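Local atomic coordinates of phosphoribosyl-aminoimidazole carboxylase (Aspergillus clavatus, PDB entry 3K5I), a protein that probably catalyses the ATP-dependent carboxylation of 5-aminoimidazole ribonucleotide to N5-carboxyaminoimidazole ribonucleotide in purine biosynthesis, as an enzyme of the ATP-grasp superfamily. Residues V27-G32 against V89-I94; N51-D56 against E78-L83; I327-I332 against T380-H385. One frame throughout, in Å; residues are numbered along the deposited sequence.

Interaction 1. Residues V27-G32 against V89-I94; sequences VGVLGG and VVTAEI. With AIR (5-aminoimidazole ribonucleotide), chain I.
Leu30, Glu93 and Thr91 have more surface buried here than the other residues, in a contact where two neighbouring strands of a five-stranded parallel sheet, the core of the Rossmann-like preATP-grasp domain, run at 28° to each other. The ladder is regular at its centre: Gly28 N bonds to Val89 O, Gly28 O receives Thr91 N at 2.6 Å, and Leu30 N reaches Thr91 O at 2.8 Å. Where the strands end, Glu93 N still finds Leu30 O, but at 3.2 Å and with the donor lifted 37° out of the carbonyl plane. Leu30 lies on the face it shares with Val90 and Ala92, its CD2 3.7 Å from Val90 CG1 and its CB 3.8 Å from Ala92 CB. On the other face the Thr91 methyl CG2 meets Val27 CG1 at 4.0 Å, while its hydroxyl is taken by Glu112 O and His311. Glu93 CG sits between its own N and carbonyl carbon (chi1 61°), against Val29 CG2; the bend at chi2 then carries the carboxylate to the bound 5-aminoimidazole ribonucleotide. There OE2, which also meets the backbone N of Gly33 and Gly36, accepts a hydrogen bond from AIR O2' at a modelled 2.4 Å, a length too short to be taken literally.

Interaction 2. Residues N51-D56 against E78-L83; sequences NVLDAD and EAVRQL
Leu53 and Leu83 interlock between a strand and the helix lying over it, and the contact is almost wholly apolar. Leu53 CG is anti to its backbone N (chi1 -180°), which extends the isobutyl group from the strand to the helix, where its two methyls divide the work: CD1 rests on Ala79 CB at 3.8 Å, and CD2 lies against the helix backbone, 3.5 Å from Val80 N, with Val80 CG2 at 4.1 Å. Leu83 comes back from the next helical turn. Its CD2 is 4.1 Å from Leu53 CB, and its CD1 reaches past Leu53 to the strand backbone, 3.3 Å from Asn51 O and 4.0 Å from Asn51 CB. Four residues apart, Ala79 and Leu83 fall on the same side of the helix, and the turn between them is closed by Leu83 N to Ala79 O (2.9 Å).

Strand and helix are joined by no hydrogen bond; several of their polar groups bond outside the contact. Backbone bonds of Asn51 and Leu53 run to strand 26-30, the amide oxygen of Asn51 meets Gln49, and Arg81, directed away from the strand, forms a salt bridge with Glu104.

The axes are 9.1 Å apart and, at 179°, run in opposite senses. Helix 77-84 links strand 70-71, at one edge of the parallel sheet, to strand 89-92, passing over strands 49-54 and 26-30: a beta-alpha-beta crossover of the Rossmann-like fold.

Interaction 3. Residues I327-I332 against T380-H385; sequences IRQPSI and TAPTMH
Pro330 O is approached by two donors of the facing segment: Ala381 N at 2.9 Å, a weak bond because its angle at hydrogen is only 129°, and the CA-H of Thr380, whose CA lies 3.2 Å away. The reciprocal bond cannot form. Ala381 O comes close to Pro330 N, but a proline nitrogen has no hydrogen to give, and the oxygen instead lies against the ring, 3.2 Å from Pro330 CD. The rest of that ring packs over the start of helix 384-399, with CG 3.7 Å from Thr383 CA and CB equally near Met384 N.

These pairs mark the place where two neighbouring strands of the antiparallel sheet, 331-337 and 373-380, meet at their ends. Ser331 and Thr380 form a non-hydrogen-bonded antiparallel pair with CA atoms 4.1 Å apart, and on their shared face Ser331 CB touches Thr380 CG2. Beyond Thr380 the chain turns into helix 384-399, with Thr383 as its N-cap: the hydroxyl OG1 bonds to Glu386 N. Met384, from the first turn, leads off away from its own N (chi1 -159°) and then folds at chi2 and chi3, which brings SD back to within 3.9 Å of Ile332 CG1.

Gln329 lies alongside Pro382, its NE2 3.5 Å from Pro382 CD. The other end of that amide, OE1, accepts a bond from Arg328 NE of the second subunit, and Arg328 in turn bonds through NE to Gln329 OE1 of the second subunit.

In the fold
Interactions 1 and 2 share one sheet, with centres 9 Å apart. Strands 26-30 and 49-54 are adjacent there, and Leu30 of interaction 1 meets both Leu53 and Leu83 of interaction 2 through CD1. Near the ligand, a probable hydrogen bond from Gly32 N to Asp54 OD2 (2.7 Å) ties the two strand ends together. Interaction 1 touches 5-aminoimidazole ribonucleotide directly, whereas the side chain of Val52 in interaction 2 stays about 9 Å from it. Interaction 3 stands apart in another sheet, its centre about 31 Å from that of interaction 1 and 38 Å from that of interaction 2. Its strand 373-380 nevertheless starts just after Arg372, a residue of the same ligand pocket.

Interaction 1. Residues V27-G32 against V89-I94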
loop_
_atom_site.group_PDB
_atom_site.type_symbol
_atom_site.label_atom_id
_atom_site.label_comp_id
_atom_site.label_asym_id
_atom_site.label_seq_id
_atom_site.Cartn_x
_atom_site.Cartn_y
_atom_site.Cartn_z
ATOM N N VAL A 27 -8.206 14.221 -10.876
ATOM C CA VAL A 27 -9.396 13.789 -10.155
ATOM C C VAL A 27 -9.637 14.701 -8.951
ATOM O O VAL A 27 -8.664 14.915 -8.191
ATOM C CB VAL A 27 -9.228 12.372 -9.582
ATOM C CG1 VAL A 27 -10.510 12.043 -8.858
ATOM C CG2 VAL A 27 -8.982 11.332 -10.720
ATOM N N GLY A 28 -10.853 15.241 -8.806
ATOM C CA GLY A 28 -11.202 16.157 -7.699
ATOM C C GLY A 28 -11.909 15.265 -6.720
ATOM O O GLY A 28 -12.881 14.578 -7.117
ATOM N N VAL A 29 -11.417 15.257 -5.485
ATOM C CA VAL A 29 -12.109 14.427 -4.487
ATOM C C VAL A 29 -12.709 15.328 -3.422
ATOM O O VAL A 29 -12.006 16.081 -2.746
ATOM C CB VAL A 29 -11.263 13.275 -3.814
ATOM C CG1 VAL A 29 -10.190 13.838 -2.911
ATOM C CG2 VAL A 29 -12.138 12.412 -2.826
ATOM N N LEU A 30 -14.024 15.255 -3.265
ATOM C CA LEU A 30 -14.651 16.083 -2.260
ATOM C C LEU A 30 -14.528 15.411 -0.862
ATOM O O LEU A 30 -15.219 14.439 -0.596
ATOM C CB LEU A 30 -16.129 16.054 -2.594
ATOM C CG LEU A 30 -16.753 17.211 -3.365
ATOM C CD1 LEU A 30 -15.932 18.506 -3.815
ATOM C CD2 LEU A 30 -17.602 16.398 -4.322
ATOM N N GLY A 31 -13.686 15.899 0.007
ATOM C CA GLY A 31 -13.498 15.304 1.334
ATOM C C GLY A 31 -12.050 14.779 1.366
ATOM O O GLY A 31 -11.614 14.294 0.323
ATOM N N GLY A 32 -11.294 14.860 2.467
ATOM C CA GLY A 32 -9.899 14.358 2.416
ATOM C C GLY A 32 -9.454 13.728 3.749
ATOM O O GLY A 32 -8.392 14.044 4.299
ATOM N N VAL A 89 -12.629 15.155 -13.294
ATOM C CA VAL A 89 -13.772 14.362 -12.816
ATOM C C VAL A 89 -13.773 14.663 -11.347
ATOM O O VAL A 89 -12.755 14.765 -10.676
ATOM C CB VAL A 89 -13.787 12.849 -13.131
ATOM C CG1 VAL A 89 -12.491 12.225 -12.653
ATOM C CG2 VAL A 89 -15.016 12.161 -12.519
ATOM N N VAL A 90 -14.979 14.896 -10.884
ATOM C CA VAL A 90 -15.112 15.219 -9.468
ATOM C C VAL A 90 -15.764 14.048 -8.747
ATOM O O VAL A 90 -16.812 13.574 -9.139
ATOM C CB VAL A 90 -15.904 16.523 -9.265
ATOM C CG1 VAL A 90 -16.329 16.637 -7.788
ATOM C CG2 VAL A 90 -15.025 17.705 -9.735
ATOM N N THR A 91 -15.158 13.537 -7.691
ATOM C CA THR A 91 -15.809 12.406 -7.025
ATOM C C THR A 91 -15.924 12.739 -5.542
ATOM O O THR A 91 -15.548 13.834 -5.101
ATOM C CB THR A 91 -15.135 11.022 -7.328
ATOM O OG1 THR A 91 -16.001 9.981 -6.828
ATOM C CG2 THR A 91 -13.682 10.887 -6.756
ATOM N N ALA A 92 -16.461 11.836 -4.735
ATOM C CA ALA A 92 -16.550 12.115 -3.305
ATOM C C ALA A 92 -16.181 10.966 -2.393
ATOM O O ALA A 92 -16.485 9.821 -2.665
ATOM C CB ALA A 92 -17.910 12.682 -2.895
ATOM N N GLU A 93 -15.508 11.297 -1.301
ATOM C CA GLU A 93 -15.096 10.346 -0.238
ATOM C C GLU A 93 -16.005 10.474 0.976
ATOM O O GLU A 93 -15.824 9.871 2.010
ATOM C CB GLU A 93 -13.595 10.327 0.137
ATOM C CG GLU A 93 -13.006 11.639 0.679
ATOM C CD GLU A 93 -13.110 11.649 2.207
ATOM O OE1 GLU A 93 -14.055 12.219 2.789
ATOM O OE2 GLU A 93 -12.189 11.069 2.798
ATOM N N ILE A 94 -17.028 11.298 0.811
ATOM C CA ILE A 94 -17.993 11.448 1.874
ATOM C C ILE A 94 -19.384 11.822 1.275
ATOM O O ILE A 94 -19.514 12.303 0.144
ATOM C CB ILE A 94 -17.543 12.409 2.911
ATOM C CG1 ILE A 94 -18.738 12.570 3.893
ATOM C CG2 ILE A 94 -17.266 13.786 2.255
ATOM C CD1 ILE A 94 -18.341 13.192 5.168
HETATM N N1 AIR I . -16.128 8.908 5.885
HETATM C C2 AIR I . -17.006 9.428 4.979
HETATM N N3 AIR I . -18.281 9.099 5.171
HETATM C C4 AIR I . -18.211 8.259 6.267
HETATM C C5 AIR I . -16.904 8.132 6.731
HETATM N N6 AIR I . -16.385 7.429 7.787
HETATM C "C1'" AIR I . -14.673 9.080 6.105
HETATM C "C2'" AIR I . -13.990 9.995 5.063
HETATM C "C3'" AIR I . -14.489 11.306 5.694
HETATM C "C4'" AIR I . -14.062 11.049 7.141
HETATM O "O4'" AIR I . -14.613 9.736 7.358
HETATM O "O2'" AIR I . -12.570 9.887 4.836
HETATM O "O3'" AIR I . -13.928 12.403 5.006
HETATM C "C5'" AIR I . -13.562 11.856 8.324
HETATM O "O5'" AIR I . -14.254 11.552 9.569
HETATM P P AIR I . -13.872 12.410 10.883
HETATM O O6 AIR I . -13.312 11.437 12.056
HETATM O O7 AIR I . -15.161 13.075 11.221
HETATM O O8 AIR I . -12.784 13.379 10.478
#

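Interaction 2. Residues N51-D56 against E78-L83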
loop_
_atom_site.group_PDB
_atom_site.type_symbol
_atom_site.label_atom_id
_atom_site.label_comp_id
_atom_site.label_asym_id
_atom_site.label_seq_id
_atom_site.Cartn_x
_atom_site.Cartn_y
_atom_site.Cartn_z
ATOM N N ASN A 51 -6.649 16.248 -6.797
ATOM C CA ASN A 51 -6.766 17.535 -6.055
ATOM C C ASN A 51 -7.816 17.332 -4.977
ATOM O O ASN A 51 -8.926 16.934 -5.254
ATOM C CB ASN A 51 -7.276 18.712 -6.851
ATOM C CG ASN A 51 -6.433 18.914 -8.053
ATOM O OD1 ASN A 51 -5.261 18.595 -7.976
ATOM N ND2 ASN A 51 -7.032 19.271 -9.168
ATOM N N VAL A 52 -7.509 17.599 -3.725
ATOM C CA VAL A 52 -8.486 17.345 -2.660
ATOM C C VAL A 52 -9.225 18.515 -2.042
ATOM O O VAL A 52 -8.644 19.546 -1.813
ATOM C CB VAL A 52 -7.574 16.824 -1.468
ATOM C CG1 VAL A 52 -8.308 16.211 -0.313
ATOM C CG2 VAL A 52 -6.588 15.823 -1.990
ATOM N N LEU A 53 -10.517 18.365 -1.790
ATOM C CA LEU A 53 -11.201 19.470 -1.140
ATOM C C LEU A 53 -11.438 19.124 0.358
ATOM O O LEU A 53 -12.155 18.175 0.706
ATOM C CB LEU A 53 -12.521 19.814 -1.852
ATOM C CG LEU A 53 -13.330 20.984 -1.251
ATOM C CD1 LEU A 53 -12.572 22.275 -0.928
ATOM C CD2 LEU A 53 -14.636 21.279 -2.003
ATOM N N ASP A 54 -10.812 19.869 1.253
ATOM C CA ASP A 54 -11.019 19.641 2.681
ATOM C C ASP A 54 -10.120 20.585 3.490
ATOM O O ASP A 54 -9.496 21.476 2.920
ATOM C CB ASP A 54 -10.756 18.170 3.025
ATOM C CG ASP A 54 -11.359 17.780 4.378
ATOM O OD1 ASP A 54 -11.538 18.655 5.267
ATOM O OD2 ASP A 54 -11.665 16.585 4.473
ATOM N N ALA A 55 -10.032 20.435 4.800
ATOM C CA ALA A 55 -9.132 21.331 5.522
ATOM C C ALA A 55 -7.670 21.148 5.078
ATOM O O ALA A 55 -7.298 20.164 4.474
ATOM C CB ALA A 55 -9.238 21.066 6.972
ATOM N N ASP A 56 -6.823 22.138 5.341
ATOM C CA ASP A 56 -5.420 22.039 4.944
ATOM C C ASP A 56 -4.772 20.989 5.758
ATOM O O ASP A 56 -5.116 20.807 6.934
ATOM C CB ASP A 56 -4.582 23.305 5.150
ATOM C CG ASP A 56 -4.876 24.308 4.087
ATOM O OD1 ASP A 56 -5.503 23.998 3.026
ATOM O OD2 ASP A 56 -4.426 25.410 4.405
ATOM N N GLU A 78 -18.748 27.543 -3.048
ATOM C CA GLU A 78 -17.632 28.124 -3.800
ATOM C C GLU A 78 -16.307 27.345 -3.769
ATOM O O GLU A 78 -15.459 27.517 -4.646
ATOM C CB GLU A 78 -17.383 29.579 -3.347
ATOM C CG GLU A 78 -18.403 30.638 -3.855
ATOM C CD GLU A 78 -19.026 30.401 -5.249
ATOM O OE1 GLU A 78 -18.281 30.270 -6.252
ATOM O OE2 GLU A 78 -20.292 30.338 -5.355
ATOM N N ALA A 79 -16.122 26.509 -2.746
ATOM C CA ALA A 79 -14.945 25.674 -2.559
ATOM C C ALA A 79 -15.206 24.486 -3.486
ATOM O O ALA A 79 -14.323 24.123 -4.291
ATOM C CB ALA A 79 -14.914 25.240 -1.088
ATOM N N VAL A 80 -16.442 23.958 -3.403
ATOM C CA VAL A 80 -16.941 22.825 -4.231
ATOM C C VAL A 80 -16.709 23.185 -5.736
ATOM O O VAL A 80 -16.162 22.383 -6.514
ATOM C CB VAL A 80 -18.412 22.263 -3.839
ATOM C CG1 VAL A 80 -18.964 21.244 -4.841
ATOM C CG2 VAL A 80 -18.696 21.675 -2.383
ATOM N N ARG A 81 -17.063 24.420 -6.134
ATOM C CA ARG A 81 -16.950 24.967 -7.507
ATOM C C ARG A 81 -15.522 25.258 -8.019
ATOM O O ARG A 81 -15.137 25.095 -9.160
ATOM C CB ARG A 81 -17.764 26.274 -7.499
ATOM C CG ARG A 81 -18.396 26.689 -8.817
ATOM C CD ARG A 81 -19.058 28.110 -8.843
ATOM N NE ARG A 81 -19.790 28.243 -10.105
ATOM C CZ ARG A 81 -21.066 27.907 -10.293
ATOM N NH1 ARG A 81 -21.626 28.048 -11.489
ATOM N NH2 ARG A 81 -21.806 27.442 -9.297
ATOM N N GLN A 82 -14.709 25.741 -7.112
ATOM C CA GLN A 82 -13.325 25.950 -7.422
ATOM C C GLN A 82 -12.784 24.523 -7.693
ATOM O O GLN A 82 -12.293 24.250 -8.780
ATOM C CB GLN A 82 -12.622 26.531 -6.184
ATOM C CG GLN A 82 -11.132 26.609 -6.424
ATOM C CD GLN A 82 -10.846 27.497 -7.614
ATOM O OE1 GLN A 82 -11.646 28.391 -7.911
ATOM N NE2 GLN A 82 -9.699 27.281 -8.296
ATOM N N LEU A 83 -12.870 23.580 -6.753
ATOM C CA LEU A 83 -12.342 22.232 -7.047
ATOM C C LEU A 83 -12.675 21.703 -8.424
ATOM O O LEU A 83 -11.863 21.163 -9.192
ATOM C CB LEU A 83 -12.910 21.155 -6.137
ATOM C CG LEU A 83 -12.357 19.723 -6.336
ATOM C CD1 LEU A 83 -10.997 19.529 -5.634
ATOM C CD2 LEU A 83 -13.389 18.764 -5.682
#

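Interaction 3. Residues I327-I332 against T380-H385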
loop_
_atom_site.group_PDB
_atom_site.type_symbol
_atom_site.label_atom_id
_atom_site.label_comp_id
_atom_site.label_asym_id
_atom_site.label_seq_id
_atom_site.Cartn_x
_atom_site.Cartn_y
_atom_site.Cartn_z
ATOM N N ILE A 327 -11.078 -12.501 -3.619
ATOM C CA ILE A 327 -10.298 -12.489 -2.379
ATOM C C ILE A 327 -9.143 -13.465 -2.435
ATOM O O ILE A 327 -9.324 -14.662 -2.664
ATOM C CB ILE A 327 -11.241 -12.813 -1.240
ATOM C CG1 ILE A 327 -12.088 -11.580 -1.031
ATOM C CG2 ILE A 327 -10.565 -13.427 -0.007
ATOM C CD1 ILE A 327 -13.180 -11.756 0.097
ATOM N N ARG A 328 -7.941 -12.960 -2.243
ATOM C CA ARG A 328 -6.724 -13.808 -2.276
ATOM C C ARG A 328 -6.626 -14.789 -1.102
ATOM O O ARG A 328 -6.215 -15.907 -1.329
ATOM C CB ARG A 328 -5.474 -12.886 -2.154
ATOM C CG ARG A 328 -5.577 -11.654 -3.105
ATOM C CD ARG A 328 -4.326 -10.750 -3.264
ATOM N NE ARG A 328 -3.170 -11.567 -2.980
ATOM C CZ ARG A 328 -1.968 -11.147 -2.624
ATOM N NH1 ARG A 328 -1.774 -9.848 -2.497
ATOM N NH2 ARG A 328 -1.004 -12.051 -2.406
ATOM N N GLN A 329 -6.937 -14.405 0.137
ATOM C CA GLN A 329 -6.862 -15.312 1.288
ATOM C C GLN A 329 -7.803 -14.690 2.292
ATOM O O GLN A 329 -8.150 -13.523 2.144
ATOM C CB GLN A 329 -5.519 -15.153 1.969
ATOM C CG GLN A 329 -4.404 -15.909 1.318
ATOM C CD GLN A 329 -3.193 -15.636 2.160
ATOM O OE1 GLN A 329 -2.876 -14.503 2.543
ATOM N NE2 GLN A 329 -2.545 -16.694 2.526
ATOM N N PRO A 330 -8.182 -15.450 3.312
ATOM C CA PRO A 330 -9.083 -14.905 4.346
ATOM C C PRO A 330 -8.476 -13.754 5.159
ATOM O O PRO A 330 -7.250 -13.695 5.394
ATOM C CB PRO A 330 -9.459 -16.115 5.238
ATOM C CG PRO A 330 -9.233 -17.321 4.308
ATOM C CD PRO A 330 -8.343 -16.905 3.109
ATOM N N SER A 331 -9.339 -12.848 5.609
ATOM C CA SER A 331 -8.874 -11.722 6.407
ATOM C C SER A 331 -9.884 -11.105 7.356
ATOM O O SER A 331 -11.097 -11.315 7.304
ATOM C CB SER A 331 -8.040 -10.719 5.616
ATOM O OG SER A 331 -8.729 -10.166 4.514
ATOM N N ILE A 332 -9.333 -10.365 8.297
ATOM C CA ILE A 332 -10.190 -9.730 9.286
ATOM C C ILE A 332 -9.699 -8.278 9.432
ATOM O O ILE A 332 -8.487 -8.046 9.547
ATOM C CB ILE A 332 -10.056 -10.468 10.707
ATOM C CG1 ILE A 332 -10.508 -11.919 10.585
ATOM C CG2 ILE A 332 -11.044 -9.911 11.782
ATOM C CD1 ILE A 332 -10.045 -12.750 11.759
ATOM N N THR A 380 -4.423 -11.066 7.512
ATOM C CA THR A 380 -4.772 -12.103 6.524
ATOM C C THR A 380 -4.291 -13.487 7.030
ATOM O O THR A 380 -3.599 -13.607 8.038
ATOM C CB THR A 380 -3.978 -11.810 5.258
ATOM O OG1 THR A 380 -2.592 -11.700 5.612
ATOM C CG2 THR A 380 -4.345 -10.466 4.726
ATOM N N ALA A 381 -4.640 -14.543 6.315
ATOM C CA ALA A 381 -4.197 -15.877 6.666
ATOM C C ALA A 381 -4.793 -16.843 5.663
ATOM O O ALA A 381 -5.838 -16.560 5.058
ATOM C CB ALA A 381 -4.429 -16.258 8.092
ATOM N N PRO A 382 -4.104 -17.967 5.438
ATOM C CA PRO A 382 -4.619 -18.893 4.426
ATOM C C PRO A 382 -5.994 -19.395 4.835
ATOM O O PRO A 382 -6.691 -19.858 3.975
ATOM C CB PRO A 382 -3.572 -20.014 4.344
ATOM C CG PRO A 382 -2.405 -19.598 5.303
ATOM C CD PRO A 382 -2.672 -18.164 5.724
ATOM N N THR A 383 -6.358 -19.303 6.125
ATOM C CA THR A 383 -7.644 -19.752 6.674
ATOM C C THR A 383 -8.215 -18.727 7.670
ATOM O O THR A 383 -7.482 -17.966 8.320
ATOM C CB THR A 383 -7.554 -21.107 7.458
ATOM O OG1 THR A 383 -6.606 -20.934 8.513
ATOM C CG2 THR A 383 -7.046 -22.288 6.573
ATOM N N MET A 384 -9.534 -18.722 7.840
ATOM C CA MET A 384 -10.119 -17.733 8.744
ATOM C C MET A 384 -9.654 -18.117 10.137
ATOM O O MET A 384 -9.198 -17.304 10.954
ATOM C CB MET A 384 -11.648 -17.944 8.630
ATOM C CG MET A 384 -12.545 -16.792 9.043
ATOM S SD MET A 384 -11.958 -15.057 8.782
ATOM C CE MET A 384 -13.114 -14.690 7.353
ATOM N N HIS A 385 -9.792 -19.412 10.384
ATOM C CA HIS A 385 -9.468 -19.918 11.676
ATOM C C HIS A 385 -8.196 -19.216 12.081
ATOM O O HIS A 385 -8.064 -18.579 13.076
ATOM C CB HIS A 385 -9.219 -21.403 11.653
ATOM C CG HIS A 385 -8.970 -21.901 13.028
ATOM N ND1 HIS A 385 -9.946 -21.844 14.005
ATOM C CD2 HIS A 385 -7.860 -22.390 13.616
ATOM C CE1 HIS A 385 -9.448 -22.313 15.132
ATOM N NE2 HIS A 385 -8.187 -22.652 14.923
#